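Local coordinates for aminotransferase class I and II (Streptococcus suis 89/1591, PDB 3OP7) that transfers amino groups between amino acids and keto acids, using pyridoxal phosphate as its cofactor, at the interface of chains A and B. Numbering follows the deposited sequence. Chains: chain A/B, Aminotransferase class I and II.

Contact 1: the interface of chains A and B. Residues chain A 6-7, 10-11, 14; chain B 245-246.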
# COMPACT_ATOMS: atom_id res chain seq x y z
N ARG A 6 -6.68 -15.67 5.79
CA ARG A 6 -6.04 -15.54 4.46
C ARG A 6 -7.08 -14.99 3.47
O ARG A 6 -8.26 -15.25 3.63
CB ARG A 6 -5.58 -16.90 3.97
CG ARG A 6 -4.32 -17.45 4.68
CD ARG A 6 -4.11 -18.93 4.30
NE ARG A 6 -5.34 -19.71 4.58
CZ ARG A 6 -5.72 -20.82 3.94
NH1 ARG A 6 -4.97 -21.36 2.96
NH2 ARG A 6 -6.86 -21.42 4.30
N PHE A 7 -6.61 -14.27 2.46
CA PHE A 7 -7.44 -13.67 1.43
C PHE A 7 -7.72 -14.78 0.41
O PHE A 7 -6.81 -15.29 -0.24
CB PHE A 7 -6.69 -12.45 0.84
CG PHE A 7 -7.59 -11.42 0.20
CD1 PHE A 7 -8.28 -11.72 -1.00
CD2 PHE A 7 -7.71 -10.14 0.73
CE1 PHE A 7 -9.07 -10.78 -1.62
CE2 PHE A 7 -8.50 -9.18 0.14
CZ PHE A 7 -9.18 -9.49 -1.07
N GLU A 10 -6.95 -14.65 -3.41
CA GLU A 10 -5.48 -14.57 -3.50
C GLU A 10 -4.76 -15.92 -3.33
O GLU A 10 -3.86 -16.29 -4.11
CB GLU A 10 -4.95 -13.54 -2.44
CG GLU A 10 -3.47 -13.32 -2.52
CD GLU A 10 -2.96 -12.25 -1.50
OE1 GLU A 10 -3.76 -11.79 -0.69
OE2 GLU A 10 -1.75 -11.93 -1.56
N GLU A 11 -5.15 -16.68 -2.31
CA GLU A 11 -4.51 -17.95 -2.03
C GLU A 11 -4.74 -18.89 -3.25
O GLU A 11 -3.83 -19.58 -3.70
CB GLU A 11 -5.12 -18.55 -0.75
CG GLU A 11 -4.37 -19.81 -0.22
CD GLU A 11 -4.81 -21.13 -0.88
OE1 GLU A 11 -5.95 -21.19 -1.40
OE2 GLU A 11 -3.99 -22.10 -0.91
N ASN A 14 -2.54 -17.53 -6.08
CA ASN A 14 -1.13 -17.84 -5.78
C ASN A 14 -0.76 -19.27 -6.17
O ASN A 14 0.30 -19.51 -6.77
CB ASN A 14 -0.82 -17.66 -4.29
CG ASN A 14 -0.72 -16.22 -3.86
OD1 ASN A 14 -0.57 -15.30 -4.67
ND2 ASN A 14 -0.81 -16.00 -2.55
N ARG B 245 2.43 -14.27 1.87
CA ARG B 245 1.97 -14.27 0.48
C ARG B 245 0.45 -14.30 0.35
O ARG B 245 -0.07 -13.95 -0.71
CB ARG B 245 2.47 -15.49 -0.26
CG ARG B 245 3.91 -15.54 -0.59
CD ARG B 245 4.08 -16.67 -1.57
NE ARG B 245 5.31 -16.47 -2.26
CZ ARG B 245 6.43 -17.04 -1.86
NH1 ARG B 245 6.39 -17.87 -0.84
NH2 ARG B 245 7.57 -16.80 -2.49
N ASP B 246 -0.22 -14.74 1.40
CA ASP B 246 -1.65 -14.88 1.37
C ASP B 246 -2.41 -13.67 1.94
O ASP B 246 -3.64 -13.74 2.08
CB ASP B 246 -2.06 -16.15 2.11
CG ASP B 246 -1.69 -17.43 1.33
OD1 ASP B 246 -1.65 -17.44 0.06
OD2 ASP B 246 -1.44 -18.43 2.04
O HOH W 1 -0.49 -12.74 -3.65
O HOH W 2 -2.16 -20.97 2.31
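The N-terminal segment of chain A, from A:Arg6 in the loop into helix 8-16, receives the loop of chain B that follows helix 238-244, with B:Asp246 lying against A:Arg6, A:Glu11 and A:Asn14. B:Asp246 buries 99 Å² here and is held at both ends. Its backbone O accepts a nearly straight hydrogen bond from A:Phe7 N (3.0 Å, 173° at H). Its carboxylate is set by CG standing beside its own backbone N (chi1 -71°), and OD1 takes the side-chain amide ND2 of A:Asn14 at 3.1 Å on its anti side, with the amide and carboxylate nearly coplanar, though the bond is bent. The same ND2 reaches B:Arg245 O at 2.9 Å from above the carbonyl plane, so one amide nitrogen ties two consecutive residues. The other carboxylate oxygen, OD2, binds a water at 2.6 Å that also meets A:Arg6 NH1, a bridge in place of a direct salt link. The aliphatic part of A:Arg6 runs alongside, its CG 3.7 Å from B:Asp246 CB, and A:Glu11 CG packs near the carboxylate. A:Glu10 OE2 lies 2.8 Å from B:Arg245 O; both would ordinarily accept, so this pair is doubtful as an attraction. A second water touches both oxygens and A:Asn14 OD1. Most of helix 8-16, with the segment leading into it, thus packs on the partner's loop after helix 238-244, laying one subunit's N-terminal end on the other.

Contact 2: the interface of chains A and B. Residues chain A 34-35, 38, 45, 49; chain B 49, 52-53.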
# COMPACT_ATOMS: atom_id res chain seq x y z
N LEU A 34 1.61 1.37 -22.35
CA LEU A 34 1.84 2.80 -22.49
C LEU A 34 1.68 3.21 -23.95
O LEU A 34 1.06 4.21 -24.25
CB LEU A 34 3.25 3.16 -21.95
CG LEU A 34 3.43 4.55 -21.38
CD1 LEU A 34 2.29 4.91 -20.42
CD2 LEU A 34 4.83 4.63 -20.72
N GLU A 35 2.22 2.39 -24.86
CA GLU A 35 2.09 2.62 -26.30
C GLU A 35 0.62 2.82 -26.71
O GLU A 35 0.30 3.76 -27.42
CB GLU A 35 2.65 1.42 -27.07
CG GLU A 35 2.32 1.37 -28.57
CD GLU A 35 3.46 1.75 -29.46
OE1 GLU A 35 4.64 1.51 -29.10
OE2 GLU A 35 3.15 2.27 -30.56
N PHE A 38 -0.75 6.09 -25.22
CA PHE A 38 -0.33 7.24 -26.00
C PHE A 38 -1.18 7.35 -27.26
O PHE A 38 -1.61 8.45 -27.63
CB PHE A 38 1.14 7.12 -26.39
CG PHE A 38 2.12 7.26 -25.23
CD1 PHE A 38 1.88 8.12 -24.19
CD2 PHE A 38 3.32 6.58 -25.26
CE1 PHE A 38 2.80 8.28 -23.18
CE2 PHE A 38 4.25 6.73 -24.24
CZ PHE A 38 3.99 7.59 -23.21
N PRO A 45 4.92 10.39 -27.42
CA PRO A 45 5.65 9.65 -26.40
C PRO A 45 6.90 10.40 -25.92
O PRO A 45 7.18 10.41 -24.73
CB PRO A 45 6.02 8.35 -27.13
CG PRO A 45 4.96 8.16 -28.11
CD PRO A 45 4.65 9.54 -28.61
N TYR A 49 8.15 11.26 -22.12
CA TYR A 49 9.41 10.75 -21.56
C TYR A 49 10.35 11.87 -21.13
O TYR A 49 11.08 11.72 -20.16
CB TYR A 49 10.11 9.83 -22.53
CG TYR A 49 9.34 8.54 -22.79
CD1 TYR A 49 8.85 7.78 -21.74
CD2 TYR A 49 9.11 8.10 -24.09
CE1 TYR A 49 8.11 6.60 -21.99
CE2 TYR A 49 8.42 6.94 -24.33
CZ TYR A 49 7.91 6.21 -23.31
OH TYR A 49 7.24 5.06 -23.60
N TYR B 49 12.97 2.67 -22.52
CA TYR B 49 11.62 3.12 -22.90
C TYR B 49 10.95 2.18 -23.88
O TYR B 49 9.73 2.01 -23.83
CB TYR B 49 11.64 4.52 -23.46
CG TYR B 49 12.05 5.57 -22.43
CD1 TYR B 49 11.46 5.62 -21.19
CD2 TYR B 49 13.04 6.52 -22.72
CE1 TYR B 49 11.86 6.58 -20.22
CE2 TYR B 49 13.41 7.46 -21.81
CZ TYR B 49 12.85 7.49 -20.58
OH TYR B 49 13.25 8.45 -19.70
N LEU B 52 9.70 -0.66 -21.73
CA LEU B 52 8.58 -0.17 -20.94
C LEU B 52 7.32 0.01 -21.77
O LEU B 52 6.25 -0.42 -21.35
CB LEU B 52 8.93 1.17 -20.29
CG LEU B 52 7.75 1.88 -19.62
CD1 LEU B 52 7.28 1.08 -18.40
CD2 LEU B 52 8.14 3.36 -19.25
N GLN B 53 7.47 0.65 -22.92
CA GLN B 53 6.35 1.12 -23.74
C GLN B 53 5.43 -0.01 -24.23
O GLN B 53 4.23 0.18 -24.41
CB GLN B 53 6.91 1.89 -24.93
CG GLN B 53 5.90 2.44 -25.89
CD GLN B 53 6.42 3.61 -26.73
OE1 GLN B 53 7.23 4.41 -26.25
NE2 GLN B 53 5.94 3.71 -27.99
O HOH W 3 3.57 0.06 -20.69
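B:Gln53, at the end of helix 45-53, buries 104 Å² against chain A, and its side-chain amide spans A:Glu35 and A:Tyr49. Its chain runs out straight, with CG anti to the backbone N (chi1 179°), which carries the amide between these two residues. On one side NE2 donates to the carboxylate oxygen OE1 of A:Glu35 at 2.8 Å; the bond is fairly straight at hydrogen and lies near the amide plane, but it meets the carboxylate from above its plane. On the other side the phenol OH of A:Tyr49 donates to B:Gln53 OE1 at 2.7 Å, tilted 27° from the carbonyl plane. With both amide heteroatoms engaged, the rotation of the amide is fixed by its partners. The backbone joins in: A:Glu35 N, in the first turn of helix 34-41, donates to B:Gln53 O at 3.0 Å, while A:Leu34 N is linked through a water to B:Leu52 O.

A:Tyr49 hides 83 Å² and does two jobs. Its hydroxyl end grips B:Gln53, whose OE1 lies at the ring edge in plane, and one ring face stacks on the ring of B:Tyr49. The centroids are 4.2 Å apart and the planes 21° apart, the two side chains running antiparallel past one another. This pairs a residue with its own copy, as expected close to the two-fold axis. Nearby, A:Leu34 and B:Leu52 add a methyl contact, CD2 to CD2 at 3.8 Å. Within the tyrosine stack the rings are offset, each CD1 lying over the rim of the other ring, and A:Tyr49 CD1 approaches B:Tyr49 CD1 to 3.4 Å.

Contact 1 and contact 2 belong to one two-fold symmetric interface, with the centres of their C-alpha atoms about 32 Å apart. They share no residue and no helix: contact 1 joins helix 8-16 and the segment before it to the loop after helix 238-244, whereas contact 2 joins helices 34-41 and 45-53 to the partner's helix 45-53. The Tyr49 pair puts contact 2 beside the two-fold axis, while contact 1 lies away from it; the other bonds of contact 2, like all of contact 1, recur with the chains exchanged. Chain A therefore uses its N-terminal region in both places, consistent with the dimer typical of this aminotransferase family.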